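Local structure of adenylate cyclase-like protein (Chlamydia trachomatis, 4QO6) at residues Ile100-Gly105 and Asp131-Ile136; Ser151-Val156 and Gly169-Lys174. The protein forms part of the inner-membrane ring of the type III secretion system, this chain being a piece of its periplasmic region. One frame throughout, in Å; residues are numbered along the deposited sequence.

Interaction 1 (Ile100-Gly105 and Asp131-Ile136); sequences IFVISG and DNKVII
Ile103 holds CG1 anti to its backbone N (chi1 -180°), and Val134 places CG1 in the same way (chi1 172°), which leaves its other methyl, CG2, beside the backbone N; Ile103 CG1 and Val134 CG2 then meet 4.0 Å apart, the two side chains crossing at a slant. The branched Ile103 also lays CG2 against Asn132 OD1, and its side chain touches Leu82 of helix 71-83. On the face of Val102 and Asp131, Val102 CG1 rests 4.0 Å from Lys133 CG, beside a lysine chain that bends at its end and brings NZ to Asp131 OD2 in a salt bridge whose hydrogen bond, at 3.3 Å, is weak. The backbones run parallel, as the two strands of a beta-alpha-beta unit should: Asp131 N gives to Phe101 O, Ile103 N to Asp131 O (3.1 Å) and Lys133 N to Ile103 O (2.9 Å). Strand 130-136 is broken here by a bulge or short loop. Asn132, whose short amide suits an Asx turn, accepts Val134 N at OD1 (3.1 Å) from above its carbonyl plane. Pairing resumes with Ile135 N to Gly105 O at 2.7 Å; Gly105 has backbone angles that a side chain would make strained. The Asn132 amide thus satisfies Val134 N, a water serves Lys133 O and Gly105 N, and main-chain bonds join the strands on both sides of the irregularity.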
loop_
_atom_site.group_PDB
_atom_site.type_symbol
_atom_site.label_atom_id
_atom_site.label_comp_id
_atom_site.label_asym_id
_atom_site.label_seq_id
_atom_site.Cartn_x
_atom_site.Cartn_y
_atom_site.Cartn_z
ATOM N N ILE A 100 -8.058 9.684 -6.007
ATOM C CA ILE A 100 -7.044 8.619 -6.103
ATOM C C ILE A 100 -7.233 7.695 -4.903
ATOM O O ILE A 100 -7.156 8.172 -3.752
ATOM C CB ILE A 100 -5.578 9.127 -6.001
ATOM C CG1 ILE A 100 -5.233 10.245 -7.002
ATOM C CG2 ILE A 100 -4.611 7.986 -6.228
ATOM C CD1 ILE A 100 -5.401 9.880 -8.460
ATOM N N PHE A 101 -7.468 6.393 -5.177
ATOM C CA PHE A 101 -7.572 5.372 -4.129
ATOM C C PHE A 101 -6.382 4.388 -4.222
ATOM O O PHE A 101 -5.974 4.000 -5.325
ATOM C CB PHE A 101 -8.901 4.594 -4.224
ATOM C CG PHE A 101 -10.107 5.460 -3.990
ATOM C CD1 PHE A 101 -10.505 5.783 -2.710
ATOM C CD2 PHE A 101 -10.741 6.040 -5.021
ATOM C CE1 PHE A 101 -11.561 6.608 -2.479
ATOM C CE2 PHE A 101 -11.830 6.828 -4.803
ATOM C CZ PHE A 101 -12.224 7.123 -3.535
ATOM N N VAL A 102 -5.868 3.983 -3.048
ATOM C CA VAL A 102 -4.698 3.136 -2.914
ATOM C C VAL A 102 -5.051 1.965 -2.008
ATOM O O VAL A 102 -5.564 2.171 -0.912
ATOM C CB VAL A 102 -3.529 3.893 -2.269
ATOM C CG1 VAL A 102 -2.333 2.963 -2.072
ATOM C CG2 VAL A 102 -3.114 5.087 -3.135
ATOM N N ILE A 103 -4.818 0.748 -2.486
ATOM C CA ILE A 103 -5.128 -0.474 -1.746
ATOM C C ILE A 103 -3.769 -1.100 -1.376
ATOM O O ILE A 103 -2.899 -1.271 -2.251
ATOM C CB ILE A 103 -6.039 -1.453 -2.571
ATOM C CG1 ILE A 103 -6.370 -2.726 -1.792
ATOM C CG2 ILE A 103 -5.408 -1.904 -3.869
ATOM C CD1 ILE A 103 -7.610 -2.566 -0.967
ATOM N N SER A 104 -3.590 -1.473 -0.101
ATOM C CA SER A 104 -2.262 -1.880 0.372
ATOM C C SER A 104 -2.378 -2.973 1.388
ATOM O O SER A 104 -3.444 -3.183 1.922
ATOM C CB SER A 104 -1.504 -0.669 0.960
ATOM O OG SER A 104 -2.200 -0.235 2.099
ATOM N N GLY A 105 -1.246 -3.624 1.657
ATOM C CA GLY A 105 -1.108 -4.761 2.586
ATOM C C GLY A 105 -0.417 -5.955 1.922
ATOM O O GLY A 105 0.139 -5.815 0.834
ATOM N N ASP A 131 -5.171 2.568 -7.348
ATOM C CA ASP A 131 -3.763 2.164 -7.447
ATOM C C ASP A 131 -3.489 0.946 -6.551
ATOM O O ASP A 131 -3.724 0.971 -5.334
ATOM C CB ASP A 131 -2.843 3.326 -6.991
ATOM C CG ASP A 131 -1.350 3.023 -7.184
ATOM O OD1 ASP A 131 -0.989 2.187 -8.043
ATOM O OD2 ASP A 131 -0.505 3.634 -6.497
ATOM N N ASN A 132 -2.917 -0.099 -7.118
ATOM C CA ASN A 132 -2.730 -1.298 -6.365
ATOM C C ASN A 132 -1.326 -1.447 -5.850
ATOM O O ASN A 132 -0.430 -1.613 -6.634
ATOM C CB ASN A 132 -3.057 -2.531 -7.175
ATOM C CG ASN A 132 -2.493 -3.760 -6.528
ATOM O OD1 ASN A 132 -2.781 -4.048 -5.359
ATOM N ND2 ASN A 132 -1.622 -4.446 -7.241
ATOM N N LYS A 133 -1.160 -1.447 -4.523
ATOM C CA LYS A 133 0.120 -1.581 -3.890
ATOM C C LYS A 133 0.233 -2.805 -3.004
ATOM O O LYS A 133 1.164 -2.943 -2.239
ATOM C CB LYS A 133 0.435 -0.323 -3.075
ATOM C CG LYS A 133 0.579 0.901 -3.941
ATOM C CD LYS A 133 1.486 1.904 -3.233
ATOM C CE LYS A 133 1.829 3.100 -4.106
ATOM N NZ LYS A 133 1.048 4.295 -3.675
ATOM N N VAL A 134 -0.669 -3.750 -3.147
ATOM C CA VAL A 134 -0.606 -4.926 -2.337
ATOM C C VAL A 134 0.673 -5.713 -2.649
ATOM O O VAL A 134 1.049 -5.856 -3.817
ATOM C CB VAL A 134 -1.873 -5.790 -2.563
ATOM C CG1 VAL A 134 -1.733 -7.134 -1.870
ATOM C CG2 VAL A 134 -3.084 -5.043 -2.022
ATOM N N ILE A 135 1.322 -6.232 -1.610
ATOM C CA ILE A 135 2.539 -7.030 -1.758
ATOM C C ILE A 135 2.178 -8.558 -1.792
ATOM O O ILE A 135 1.477 -9.040 -0.902
ATOM C CB ILE A 135 3.500 -6.754 -0.581
ATOM C CG1 ILE A 135 3.762 -5.245 -0.342
ATOM C CG2 ILE A 135 4.835 -7.487 -0.768
ATOM C CD1 ILE A 135 4.718 -4.612 -1.296
ATOM N N ILE A 136 2.663 -9.330 -2.779
ATOM C CA ILE A 136 2.411 -10.810 -2.783
ATOM C C ILE A 136 3.594 -11.560 -2.128
ATOM O O ILE A 136 4.717 -11.488 -2.603
ATOM C CB ILE A 136 2.174 -11.381 -4.205
ATOM C CG1 ILE A 136 1.107 -10.576 -4.973
ATOM C CG2 ILE A 136 1.778 -12.855 -4.145
ATOM C CD1 ILE A 136 -0.189 -10.381 -4.211
HETATM O O HOH W 1 1.283 -2.517 0.221
#

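Interaction 2 (Ser151-Val156 and Gly169-Lys174); sequences SGFANV and GYINNK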
loop_
_atom_site.group_PDB
_atom_site.type_symbol
_atom_site.label_atom_id
_atom_site.label_comp_id
_atom_site.label_asym_id
_atom_site.label_seq_id
_atom_site.Cartn_x
_atom_site.Cartn_y
_atom_site.Cartn_z
ATOM N N SER A 151 24.383 -14.528 -4.525
ATOM C CA SER A 151 25.458 -14.129 -3.665
ATOM C C SER A 151 26.328 -15.290 -3.140
ATOM O O SER A 151 27.317 -15.035 -2.506
ATOM C CB SER A 151 24.890 -13.328 -2.506
ATOM O OG SER A 151 24.957 -11.944 -2.808
ATOM N N GLY A 152 25.965 -16.524 -3.421
ATOM C CA GLY A 152 26.675 -17.689 -2.913
ATOM C C GLY A 152 26.067 -18.336 -1.653
ATOM O O GLY A 152 26.780 -19.058 -0.935
ATOM N N PHE A 153 24.756 -18.126 -1.405
ATOM C CA PHE A 153 24.124 -18.534 -0.151
ATOM C C PHE A 153 22.864 -19.345 -0.362
ATOM O O PHE A 153 21.826 -19.090 0.248
ATOM C CB PHE A 153 23.854 -17.304 0.730
ATOM C CG PHE A 153 25.114 -16.667 1.291
ATOM C CD1 PHE A 153 25.947 -17.379 2.151
ATOM C CD2 PHE A 153 25.454 -15.334 0.997
ATOM C CE1 PHE A 153 27.118 -16.780 2.677
ATOM C CE2 PHE A 153 26.617 -14.735 1.512
ATOM C CZ PHE A 153 27.445 -15.465 2.377
ATOM N N ALA A 154 22.978 -20.395 -1.165
ATOM C CA ALA A 154 21.825 -21.206 -1.547
ATOM C C ALA A 154 21.191 -22.368 -0.719
ATOM O O ALA A 154 20.031 -22.624 -1.003
ATOM C CB ALA A 154 22.070 -21.733 -2.964
ATOM N N ASN A 155 21.753 -23.113 0.251
ATOM C CA ASN A 155 22.560 -22.743 1.408
ATOM C C ASN A 155 21.593 -22.158 2.525
ATOM O O ASN A 155 20.978 -22.925 3.283
ATOM C CB ASN A 155 23.749 -21.868 1.005
ATOM C CG ASN A 155 24.864 -21.890 2.014
ATOM O OD1 ASN A 155 24.779 -22.567 3.037
ATOM N ND2 ASN A 155 25.924 -21.121 1.744
ATOM N N VAL A 156 21.431 -20.837 2.587
ATOM C CA VAL A 156 20.471 -20.163 3.473
ATOM C C VAL A 156 19.051 -20.123 2.911
ATOM O O VAL A 156 18.832 -19.793 1.714
ATOM C CB VAL A 156 20.922 -18.729 3.709
ATOM C CG1 VAL A 156 19.947 -17.947 4.600
ATOM C CG2 VAL A 156 22.322 -18.752 4.284
ATOM N N GLY A 169 19.653 -21.649 8.469
ATOM C CA GLY A 169 20.628 -22.426 7.730
ATOM C C GLY A 169 21.953 -22.253 8.388
ATOM O O GLY A 169 22.030 -21.892 9.575
ATOM N N TYR A 170 23.000 -22.510 7.609
ATOM C CA TYR A 170 24.380 -22.510 8.109
ATOM C C TYR A 170 25.310 -21.796 7.136
ATOM O O TYR A 170 25.162 -21.957 5.964
ATOM C CB TYR A 170 24.868 -23.944 8.262
ATOM C CG TYR A 170 24.070 -24.827 9.183
ATOM C CD1 TYR A 170 24.360 -24.893 10.545
ATOM C CD2 TYR A 170 23.094 -25.647 8.683
ATOM C CE1 TYR A 170 23.654 -25.727 11.394
ATOM C CE2 TYR A 170 22.368 -26.478 9.509
ATOM C CZ TYR A 170 22.643 -26.529 10.856
ATOM O OH TYR A 170 21.891 -27.369 11.644
ATOM N N ILE A 171 26.242 -21.002 7.624
ATOM C CA ILE A 171 27.309 -20.440 6.772
ATOM C C ILE A 171 28.720 -20.774 7.290
ATOM O O ILE A 171 28.909 -21.035 8.494
ATOM C CB ILE A 171 27.220 -18.909 6.560
ATOM C CG1 ILE A 171 27.328 -18.140 7.866
ATOM C CG2 ILE A 171 25.969 -18.542 5.785
ATOM C CD1 ILE A 171 27.661 -16.676 7.687
ATOM N N ASN A 172 29.677 -20.732 6.358
ATOM C CA ASN A 172 31.094 -20.999 6.595
ATOM C C ASN A 172 31.641 -19.820 7.359
ATOM O O ASN A 172 31.295 -18.708 7.010
ATOM C CB ASN A 172 31.779 -21.121 5.224
ATOM C CG ASN A 172 33.217 -21.573 5.308
ATOM O OD1 ASN A 172 34.095 -20.826 5.743
ATOM N ND2 ASN A 172 33.473 -22.793 4.853
ATOM N N ASN A 173 32.501 -20.043 8.355
ATOM C CA ASN A 173 32.936 -18.930 9.242
ATOM C C ASN A 173 33.635 -17.802 8.503
ATOM O O ASN A 173 33.408 -16.629 8.790
ATOM C CB ASN A 173 33.863 -19.394 10.368
ATOM C CG ASN A 173 33.787 -18.488 11.592
ATOM O OD1 ASN A 173 34.527 -17.511 11.707
ATOM N ND2 ASN A 173 32.885 -18.807 12.505
ATOM N N LYS A 174 34.466 -18.167 7.537
ATOM C CA LYS A 174 35.055 -17.190 6.636
ATOM C C LYS A 174 34.025 -16.182 6.124
ATOM O O LYS A 174 34.329 -14.994 6.064
ATOM C CB LYS A 174 35.733 -17.888 5.451
ATOM C CG LYS A 174 36.993 -18.658 5.840
ATOM C CD LYS A 174 37.589 -19.483 4.701
ATOM C CE LYS A 174 37.004 -20.894 4.593
ATOM N NZ LYS A 174 35.905 -20.987 3.592
HETATM O O HOH W 2 21.943 -24.603 5.391
#
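Ile171 CG2 is the methyl on which the packed side of this contact turns: it lies 3.8 Å from Phe153 CE1, almost as near to CD1 of the same ring, and 3.9 Å from Val156 CG2. With CG1 of Ile171 between the backbone N and the carbonyl carbon (chi1 61°), CG2 falls beside the N and reaches both partners. The ring meets this methyl obliquely, and its own edge-to-face partner is Phe179 of helix 176-187. A large flat phenylalanine and two beta-branched residues suit this buried place, since each offers only carbon. Gly169 is a second tight spot: its CA lies 4.8 Å from Val156 CA, and a CB on it would crowd Asn155 O. The segment 151-156 is the loop between helix 137-150 and strand 157-161 of the BON domain, an alpha-beta fold in which helices pack on a small sheet; Gly152 ends the helix with the positive phi of a Schellman motif, and Val156 N bonds to Phe153 O at 2.9 Å to turn the chain toward the strand. Strand 164-172 brings Ile171 up against this turn. Toward solvent the fit is looser. A water bridges the two main chains there, donating to Asn155 O at 2.9 Å and accepting from Tyr170 N at 3.2 Å. The exposed Tyr170 turns its ring away from the loop and touches Val200 of strand 194-202.

In the fold
From the N terminus, the chain passes through the sheet that holds strands 26-30 and 63-70, then helix 71-83 and strand 92-95, before strand 100-107 opens interaction 1. Helix 110-123 carries it back to strand 130-136, closing a loop of 25 residues between the segments. That second strand leads straight into helix 137-150, whose far end delivers the loop of interaction 2; the hairpin of strands 157-161 and 164-172 then closes this shorter loop. The two contacts follow one another without nesting or crossing, their centres 35 Å apart and nearest atoms about 17 Å. Interaction 1 joins strands of the central sheet, while interaction 2 ties a helix-strand loop to the next sheet in this extended chain.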